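Local coordinates for extracellular solute-binding protein, family 3 (Methylophaga aminisulfidivorans MP, PDB 5SV6) that is of unknown function but has a periplasmic binding-protein-like architecture and is probably associated with the methanol dehydrogenase system, at residues A[53-61]-A[215-223]; A[121-129]-A[280-291]. All coordinates share one frame; numbering follows the deposited sequence.

Contact 1: A[53-61]-A[215-223]; sequences SDEMPYSNK and WAPEAARYV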
loop_
_atom_site.group_PDB
_atom_site.type_symbol
_atom_site.label_atom_id
_atom_site.label_comp_id
_atom_site.label_asym_id
_atom_site.label_seq_id
_atom_site.Cartn_x
_atom_site.Cartn_y
_atom_site.Cartn_z
ATOM N N SER A 53 6.873 -0.297 -13.418
ATOM C CA SER A 53 7.946 0.617 -13.783
ATOM C C SER A 53 7.734 2.043 -13.241
ATOM O O SER A 53 8.628 2.873 -13.321
ATOM C CB SER A 53 8.156 0.614 -15.297
ATOM O OG SER A 53 7.034 1.172 -15.952
ATOM N N ASP A 54 6.565 2.321 -12.673
ATOM C CA ASP A 54 6.275 3.672 -12.184
ATOM C C ASP A 54 5.237 3.638 -11.074
ATOM O O ASP A 54 4.104 4.086 -11.263
ATOM C CB ASP A 54 5.774 4.574 -13.322
ATOM C CG ASP A 54 5.764 6.058 -12.938
ATOM O OD1 ASP A 54 6.580 6.461 -12.082
ATOM O OD2 ASP A 54 4.942 6.820 -13.494
ATOM N N GLU A 55 5.600 3.078 -9.924
ATOM C CA GLU A 55 4.657 3.049 -8.807
ATOM C C GLU A 55 5.372 3.231 -7.467
ATOM O O GLU A 55 5.373 2.344 -6.622
ATOM C CB GLU A 55 3.797 1.777 -8.815
ATOM C CG GLU A 55 2.754 1.751 -7.695
ATOM C CD GLU A 55 1.361 1.382 -8.146
ATOM O OE1 GLU A 55 1.081 1.418 -9.366
ATOM O OE2 GLU A 55 0.540 1.062 -7.256
HETATM N N MSE A 56 6.002 4.386 -7.300
HETATM C CA MSE A 56 6.648 4.718 -6.046
HETATM C C MSE A 56 5.563 4.855 -4.983
HETATM O O MSE A 56 4.427 5.222 -5.301
HETATM C CB MSE A 56 7.464 6.011 -6.197
HETATM C CG MSE A 56 8.675 5.849 -7.089
HETATM SE SE MSE A 56 9.898 4.495 -6.394
HETATM C CE MSE A 56 10.932 5.564 -5.127
ATOM N N PRO A 57 5.897 4.556 -3.719
ATOM C CA PRO A 57 7.254 4.218 -3.259
ATOM C C PRO A 57 7.583 2.723 -3.363
ATOM O O PRO A 57 8.669 2.323 -2.959
ATOM C CB PRO A 57 7.237 4.666 -1.793
ATOM C CG PRO A 57 5.804 4.399 -1.358
ATOM C CD PRO A 57 4.938 4.637 -2.598
ATOM N N TYR A 58 6.664 1.925 -3.903
ATOM C CA TYR A 58 6.890 0.491 -4.031
ATOM C C TYR A 58 8.008 0.145 -4.999
ATOM O O TYR A 58 8.881 -0.664 -4.679
ATOM C CB TYR A 58 5.623 -0.237 -4.507
ATOM C CG TYR A 58 4.386 -0.074 -3.645
ATOM C CD1 TYR A 58 3.421 0.874 -3.957
ATOM C CD2 TYR A 58 4.159 -0.898 -2.557
ATOM C CE1 TYR A 58 2.277 1.006 -3.200
ATOM C CE2 TYR A 58 3.015 -0.766 -1.785
ATOM C CZ TYR A 58 2.084 0.188 -2.111
ATOM O OH TYR A 58 0.943 0.306 -1.348
ATOM N N SER A 59 7.968 0.741 -6.192
ATOM C CA SER A 59 8.750 0.243 -7.313
ATOM C C SER A 59 8.860 1.274 -8.428
ATOM O O SER A 59 7.913 2.000 -8.691
ATOM C CB SER A 59 8.079 -1.021 -7.886
ATOM O OG SER A 59 8.752 -1.493 -9.048
ATOM N N ASN A 60 10.019 1.333 -9.078
ATOM C CA ASN A 60 10.111 1.964 -10.400
ATOM C C ASN A 60 11.211 1.313 -11.251
ATOM O O ASN A 60 12.008 0.530 -10.738
ATOM C CB ASN A 60 10.239 3.509 -10.318
ATOM C CG ASN A 60 11.614 3.995 -9.821
ATOM O OD1 ASN A 60 12.575 3.236 -9.731
ATOM N ND2 ASN A 60 11.692 5.289 -9.493
ATOM N N LYS A 61 11.268 1.651 -12.535
ATOM C CA LYS A 61 12.238 1.021 -13.425
ATOM C C LYS A 61 13.678 1.279 -12.969
ATOM O O LYS A 61 14.580 0.501 -13.282
ATOM C CB LYS A 61 12.028 1.448 -14.884
ATOM C CG LYS A 61 12.794 0.578 -15.890
ATOM C CD LYS A 61 12.249 0.725 -17.295
ATOM C CE LYS A 61 12.997 -0.167 -18.277
ATOM N NZ LYS A 61 12.278 -0.259 -19.576
ATOM N N TRP A 215 -3.058 3.829 3.074
ATOM C CA TRP A 215 -2.273 2.637 3.393
ATOM C C TRP A 215 -0.856 3.083 3.768
ATOM O O TRP A 215 -0.162 3.700 2.968
ATOM C CB TRP A 215 -2.256 1.692 2.177
ATOM C CG TRP A 215 -1.387 0.469 2.277
ATOM C CD1 TRP A 215 -0.346 0.134 1.451
ATOM C CD2 TRP A 215 -1.511 -0.609 3.216
ATOM N NE1 TRP A 215 0.182 -1.078 1.820
ATOM C CE2 TRP A 215 -0.504 -1.550 2.908
ATOM C CE3 TRP A 215 -2.367 -0.866 4.289
ATOM C CZ2 TRP A 215 -0.324 -2.720 3.646
ATOM C CZ3 TRP A 215 -2.193 -2.032 5.013
ATOM C CH2 TRP A 215 -1.180 -2.946 4.689
ATOM N N ALA A 216 -0.438 2.782 4.993
ATOM C CA ALA A 216 0.791 3.376 5.531
ATOM C C ALA A 216 2.074 3.133 4.713
ATOM O O ALA A 216 2.865 4.052 4.538
ATOM C CB ALA A 216 0.985 3.019 7.014
ATOM N N PRO A 217 2.283 1.909 4.199
ATOM C CA PRO A 217 3.488 1.734 3.374
ATOM C C PRO A 217 3.572 2.675 2.156
ATOM O O PRO A 217 4.682 3.020 1.736
ATOM C CB PRO A 217 3.394 0.265 2.938
ATOM C CG PRO A 217 2.700 -0.392 4.089
ATOM C CD PRO A 217 1.649 0.613 4.516
ATOM N N GLU A 218 2.426 3.082 1.619
ATOM C CA GLU A 218 2.361 4.017 0.486
ATOM C C GLU A 218 2.728 5.438 0.879
ATOM O O GLU A 218 3.199 6.216 0.052
ATOM C CB GLU A 218 0.935 4.078 -0.055
ATOM C CG GLU A 218 0.726 3.359 -1.323
ATOM C CD GLU A 218 -0.734 3.070 -1.578
ATOM O OE1 GLU A 218 -1.595 3.928 -1.247
ATOM O OE2 GLU A 218 -1.014 1.971 -2.090
ATOM N N ALA A 219 2.453 5.793 2.130
ATOM C CA ALA A 219 2.564 7.178 2.561
ATOM C C ALA A 219 3.837 7.467 3.339
ATOM O O ALA A 219 4.272 8.611 3.389
ATOM C CB ALA A 219 1.353 7.581 3.388
ATOM N N ALA A 220 4.426 6.426 3.923
ATOM C CA ALA A 220 5.429 6.585 4.985
ATOM C C ALA A 220 6.609 7.497 4.662
ATOM O O ALA A 220 6.937 8.374 5.457
ATOM C CB ALA A 220 5.927 5.218 5.473
ATOM N N ARG A 221 7.242 7.299 3.508
ATOM C CA ARG A 221 8.411 8.102 3.181
ATOM C C ARG A 221 8.042 9.574 2.999
ATOM O O ARG A 221 8.827 10.466 3.340
ATOM C CB ARG A 221 9.155 7.553 1.951
ATOM C CG ARG A 221 8.449 7.715 0.609
ATOM C CD ARG A 221 9.472 7.633 -0.532
ATOM N NE ARG A 221 10.195 6.360 -0.539
ATOM C CZ ARG A 221 11.243 6.100 -1.318
ATOM N NH1 ARG A 221 11.710 7.034 -2.134
ATOM N NH2 ARG A 221 11.829 4.910 -1.278
ATOM N N TYR A 222 6.831 9.824 2.501
ATOM C CA TYR A 222 6.378 11.183 2.222
ATOM C C TYR A 222 5.941 11.921 3.484
ATOM O O TYR A 222 6.053 13.149 3.575
ATOM C CB TYR A 222 5.266 11.171 1.165
ATOM C CG TYR A 222 5.651 10.348 -0.050
ATOM C CD1 TYR A 222 6.605 10.809 -0.945
ATOM C CD2 TYR A 222 5.079 9.101 -0.282
ATOM C CE1 TYR A 222 6.987 10.046 -2.058
ATOM C CE2 TYR A 222 5.444 8.329 -1.402
ATOM C CZ TYR A 222 6.402 8.821 -2.281
ATOM O OH TYR A 222 6.785 8.089 -3.382
ATOM N N VAL A 223 5.453 11.175 4.462
ATOM C CA VAL A 223 5.179 11.747 5.776
ATOM C C VAL A 223 6.496 12.170 6.444
ATOM O O VAL A 223 6.597 13.256 7.009
ATOM C CB VAL A 223 4.411 10.770 6.688
ATOM C CG1 VAL A 223 4.291 11.356 8.092
ATOM C CG2 VAL A 223 3.023 10.471 6.116
#
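A cis-proline wedge is what sets this contact apart: Pro57, preceded by a cis peptide bond, sits at the end of a hairpin and presses its CG to 3.5 Å from Glu218 O and 3.6 Å from Pro217 O. Helix 216-224 is kinked here: the amides of Arg221 and Tyr222 lack the regular helical bonds to these two carbonyls, and the compact proline ring can rest on the oxygens. The Tyr222 ring meets it edge-on, CE2 lying 3.9 Å from Pro57 CD. Selenomethionine Met56 folds back on itself (chi3 -85°), which brings CE over one face of the Arg221 guanidinium, 3.4 Å from NH1; Arg221 NE is engaged in a salt bridge with Glu286 OE2. Strands 54-55 and 59-60 form a small antiparallel hairpin with a classic beta bulge, in which Glu55 on one strand is paired with both Tyr58 and Ser59 on the other. As in other two-lobed binding proteins of this family, the hairpin probably belongs to one lobe and the helix to the other, close to the hinge. Across that junction Tyr58 OH donates to Glu218 OE2 at 2.7 Å, meeting the carboxylate on its anti side and 28° out of plane, with ring and carboxylate 77° apart. A phenylalanine in place of Tyr58 would probably leave Glu218 OE2 without this donor, with the like charge of Glu55 nearby. Trp215 brings its edge alongside, CD1 lying 3.1 Å from Tyr58 OH.

Contact 2: A[121-129]-A[280-291]; sequences DPYYKSGYA and KAVLKDEGIPLL
Lys280 NZ is held by two groups, donating to Tyr123 O at 2.7 Å and forming a salt bridge with Asp276. Its curled chain brings the ammonium group in from above the carbonyl plane of Tyr123, 39° out of it; the length and flexibility of lysine suit this reach from helix 276-286. One turn further on, Leu283 covers Tyr124: CD2 stands over the ring in a CH-pi contact, 4.1 Å from the centroid, while CD1 lies 3.6 Å from Tyr124 CG. Tyr124 CG is set between its own N and carbonyl carbon (chi1 67°), which turns the flat ring to the helix, and Leu290 CD2 adds a methyl at 3.8 Å from Tyr124 CB. Past the helix, Gly287 with its positive phi ends it in a Schellman motif, and the last four residues run along the strand. Ser126 OG, small enough to sit close to the tail, donates in the carbonyl plane to Pro289 O at 2.8 Å. Leu291 N then bonds to Lys125 O at 2.8 Å, nearly straight at 162°. Leu291 CD1 packs 3.7 Å from Ser126 C, and the aliphatic part of Lys125 passes Leu291 CB on its way to a salt bridge with Glu237. A C-terminal helix and tail laid along a long strand that probably crosses between the lobes are consistent with the hinge region of a two-lobed, family 3 solute-binding protein.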
loop_
_atom_site.group_PDB
_atom_site.type_symbol
_atom_site.label_atom_id
_atom_site.label_comp_id
_atom_site.label_asym_id
_atom_site.label_seq_id
_atom_site.Cartn_x
_atom_site.Cartn_y
_atom_site.Cartn_z
ATOM N N ASP A 121 4.368 -17.103 3.659
ATOM C CA ASP A 121 4.249 -16.594 5.021
ATOM C C ASP A 121 4.326 -15.071 4.929
ATOM O O ASP A 121 5.141 -14.527 4.168
ATOM C CB ASP A 121 5.401 -17.099 5.911
ATOM C CG ASP A 121 5.443 -18.613 6.029
ATOM O OD1 ASP A 121 4.378 -19.250 5.942
ATOM O OD2 ASP A 121 6.553 -19.176 6.192
ATOM N N PRO A 122 3.467 -14.369 5.682
ATOM C CA PRO A 122 3.509 -12.897 5.665
ATOM C C PRO A 122 4.879 -12.394 6.118
ATOM O O PRO A 122 5.421 -12.938 7.080
ATOM C CB PRO A 122 2.451 -12.495 6.696
ATOM C CG PRO A 122 1.588 -13.702 6.884
ATOM C CD PRO A 122 2.461 -14.900 6.617
ATOM N N TYR A 123 5.443 -11.398 5.437
ATOM C CA TYR A 123 6.736 -10.874 5.872
ATOM C C TYR A 123 6.610 -9.523 6.573
ATOM O O TYR A 123 7.579 -9.018 7.133
ATOM C CB TYR A 123 7.782 -10.868 4.738
ATOM C CG TYR A 123 7.444 -9.999 3.535
ATOM C CD1 TYR A 123 6.702 -10.501 2.466
ATOM C CD2 TYR A 123 7.907 -8.699 3.452
ATOM C CE1 TYR A 123 6.404 -9.706 1.363
ATOM C CE2 TYR A 123 7.632 -7.905 2.362
ATOM C CZ TYR A 123 6.878 -8.403 1.322
ATOM O OH TYR A 123 6.611 -7.585 0.247
ATOM N N TYR A 124 5.410 -8.944 6.532
ATOM C CA TYR A 124 5.049 -7.866 7.464
ATOM C C TYR A 124 3.555 -7.637 7.543
ATOM O O TYR A 124 2.790 -8.161 6.746
ATOM C CB TYR A 124 5.762 -6.537 7.153
ATOM C CG TYR A 124 5.379 -5.831 5.852
ATOM C CD1 TYR A 124 4.718 -4.603 5.870
ATOM C CD2 TYR A 124 5.723 -6.365 4.620
ATOM C CE1 TYR A 124 4.385 -3.946 4.687
ATOM C CE2 TYR A 124 5.408 -5.715 3.434
ATOM C CZ TYR A 124 4.741 -4.505 3.473
ATOM O OH TYR A 124 4.438 -3.859 2.289
ATOM N N LYS A 125 3.162 -6.813 8.499
ATOM C CA LYS A 125 1.776 -6.394 8.625
ATOM C C LYS A 125 1.768 -4.881 8.835
ATOM O O LYS A 125 2.560 -4.338 9.615
ATOM C CB LYS A 125 1.125 -7.123 9.808
ATOM C CG LYS A 125 -0.388 -6.876 10.000
ATOM C CD LYS A 125 -0.870 -7.623 11.254
ATOM C CE LYS A 125 -2.355 -7.414 11.507
ATOM N NZ LYS A 125 -2.829 -8.243 12.644
ATOM N N SER A 126 0.897 -4.185 8.118
ATOM C CA SER A 126 0.760 -2.752 8.351
ATOM C C SER A 126 -0.710 -2.379 8.269
ATOM O O SER A 126 -1.566 -3.251 8.213
ATOM C CB SER A 126 1.607 -1.950 7.358
ATOM O OG SER A 126 1.751 -0.614 7.802
ATOM N N GLY A 127 -1.007 -1.089 8.304
ATOM C CA GLY A 127 -2.393 -0.666 8.259
ATOM C C GLY A 127 -2.596 0.665 7.575
ATOM O O GLY A 127 -1.639 1.395 7.313
ATOM N N TYR A 128 -3.855 0.956 7.263
ATOM C CA TYR A 128 -4.270 2.278 6.823
ATOM C C TYR A 128 -4.089 3.203 8.014
ATOM O O TYR A 128 -4.199 2.766 9.152
ATOM C CB TYR A 128 -5.736 2.245 6.351
ATOM C CG TYR A 128 -5.848 1.625 4.984
ATOM C CD1 TYR A 128 -5.835 0.248 4.824
ATOM C CD2 TYR A 128 -5.910 2.420 3.845
ATOM C CE1 TYR A 128 -5.886 -0.324 3.570
ATOM C CE2 TYR A 128 -5.970 1.860 2.591
ATOM C CZ TYR A 128 -5.953 0.488 2.457
ATOM O OH TYR A 128 -6.009 -0.076 1.202
ATOM N N ALA A 129 -3.787 4.472 7.748
ATOM C CA ALA A 129 -3.475 5.420 8.818
ATOM C C ALA A 129 -4.043 6.808 8.551
ATOM O O ALA A 129 -4.077 7.257 7.407
ATOM C CB ALA A 129 -1.955 5.517 9.023
ATOM N N LYS A 280 13.044 -6.705 7.374
ATOM C CA LYS A 280 12.498 -5.763 8.349
ATOM C C LYS A 280 13.263 -4.433 8.377
ATOM O O LYS A 280 12.673 -3.377 8.606
ATOM C CB LYS A 280 12.458 -6.383 9.749
ATOM C CG LYS A 280 11.481 -7.567 9.899
ATOM C CD LYS A 280 10.047 -7.156 9.561
ATOM C CE LYS A 280 9.019 -8.174 10.041
ATOM N NZ LYS A 280 9.100 -9.495 9.365
ATOM N N ALA A 281 14.573 -4.481 8.156
ATOM C CA ALA A 281 15.384 -3.262 8.165
ATOM C C ALA A 281 15.024 -2.307 7.026
ATOM O O ALA A 281 14.938 -1.102 7.224
ATOM C CB ALA A 281 16.863 -3.601 8.123
ATOM N N VAL A 282 14.820 -2.854 5.838
ATOM C CA VAL A 282 14.375 -2.060 4.698
ATOM C C VAL A 282 13.038 -1.393 5.003
ATOM O O VAL A 282 12.857 -0.200 4.767
ATOM C CB VAL A 282 14.233 -2.936 3.429
ATOM C CG1 VAL A 282 13.459 -2.197 2.334
ATOM C CG2 VAL A 282 15.604 -3.357 2.927
ATOM N N LEU A 283 12.107 -2.172 5.541
ATOM C CA LEU A 283 10.767 -1.676 5.801
ATOM C C LEU A 283 10.784 -0.567 6.846
ATOM O O LEU A 283 10.099 0.433 6.722
ATOM C CB LEU A 283 9.874 -2.819 6.278
ATOM C CG LEU A 283 9.602 -3.933 5.275
ATOM C CD1 LEU A 283 8.919 -5.087 5.968
ATOM C CD2 LEU A 283 8.759 -3.398 4.132
ATOM N N LYS A 284 11.589 -0.762 7.878
ATOM C CA LYS A 284 11.703 0.193 8.976
ATOM C C LYS A 284 12.391 1.474 8.499
ATOM O O LYS A 284 11.977 2.581 8.841
ATOM C CB LYS A 284 12.507 -0.467 10.098
ATOM C CG LYS A 284 12.547 0.259 11.426
ATOM C CD LYS A 284 12.978 -0.738 12.503
ATOM C CE LYS A 284 13.044 -0.103 13.884
ATOM N NZ LYS A 284 13.971 1.058 13.896
ATOM N N ASP A 285 13.435 1.319 7.693
ATOM C CA ASP A 285 14.120 2.470 7.110
ATOM C C ASP A 285 13.183 3.305 6.247
ATOM O O ASP A 285 13.266 4.536 6.223
ATOM C CB ASP A 285 15.303 2.007 6.275
ATOM C CG ASP A 285 15.960 3.135 5.530
ATOM O OD1 ASP A 285 16.748 3.865 6.162
ATOM O OD2 ASP A 285 15.688 3.282 4.315
ATOM N N GLU A 286 12.290 2.624 5.540
ATOM C CA GLU A 286 11.291 3.297 4.720
ATOM C C GLU A 286 10.316 4.130 5.564
ATOM O O GLU A 286 9.722 5.086 5.067
ATOM C CB GLU A 286 10.528 2.263 3.880
ATOM C CG GLU A 286 9.447 2.854 2.963
ATOM C CD GLU A 286 9.994 3.560 1.717
ATOM O OE1 GLU A 286 11.218 3.510 1.457
ATOM O OE2 GLU A 286 9.178 4.161 0.984
ATOM N N GLY A 287 10.148 3.765 6.835
ATOM C CA GLY A 287 9.274 4.496 7.739
ATOM C C GLY A 287 7.932 3.814 7.946
ATOM O O GLY A 287 6.978 4.408 8.462
ATOM N N ILE A 288 7.858 2.554 7.539
ATOM C CA ILE A 288 6.614 1.793 7.570
ATOM C C ILE A 288 6.332 1.286 8.974
ATOM O O ILE A 288 7.204 0.670 9.587
ATOM C CB ILE A 288 6.711 0.569 6.625
ATOM C CG1 ILE A 288 6.893 1.024 5.171
ATOM C CG2 ILE A 288 5.487 -0.347 6.778
ATOM C CD1 ILE A 288 7.060 -0.117 4.197
ATOM N N PRO A 289 5.120 1.564 9.497
ATOM C CA PRO A 289 4.692 1.023 10.790
ATOM C C PRO A 289 4.462 -0.476 10.672
ATOM O O PRO A 289 3.729 -0.940 9.796
ATOM C CB PRO A 289 3.366 1.747 11.071
ATOM C CG PRO A 289 3.348 2.917 10.162
ATOM C CD PRO A 289 4.142 2.519 8.949
ATOM N N LEU A 290 5.103 -1.224 11.558
ATOM C CA LEU A 290 5.077 -2.674 11.515
ATOM C C LEU A 290 4.249 -3.210 12.663
ATOM O O LEU A 290 4.512 -2.894 13.822
ATOM C CB LEU A 290 6.501 -3.214 11.597
ATOM C CG LEU A 290 7.356 -2.850 10.383
ATOM C CD1 LEU A 290 8.771 -3.376 10.535
ATOM C CD2 LEU A 290 6.692 -3.387 9.121
ATOM N N LEU A 291 3.242 -4.008 12.334
ATOM C CA LEU A 291 2.297 -4.491 13.322
ATOM C C LEU A 291 2.478 -5.980 13.610
ATOM O O LEU A 291 1.802 -6.521 14.492
ATOM C CB LEU A 291 0.869 -4.228 12.842
ATOM C CG LEU A 291 0.506 -2.745 12.867
ATOM C CD1 LEU A 291 -0.680 -2.457 11.969
ATOM C CD2 LEU A 291 0.216 -2.358 14.308
#

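Both contacts are partly buried and lie about 13 Å apart, centre to centre, but they differ in kind. Contact 1 is a meeting of a hairpin with the start of a helix, with proline and selenomethionine packing on the helix beside a single tyrosine-carboxylate bond. Contact 2 holds a chain terminus to strand 118-133 through three bonds to main-chain carbonyls, on strand and tail, together with apolar packing on Tyr124; its outer end is exposed Leu291, its inner part buried Tyr124 and Leu283. The Arg221-Glu286 salt bridge joins the two, Ala216 N probably bonds to Gly127 O, and Ala220 packs on Gly287. Their segments alternate along the chain, and both contacts probably lie near the hinge.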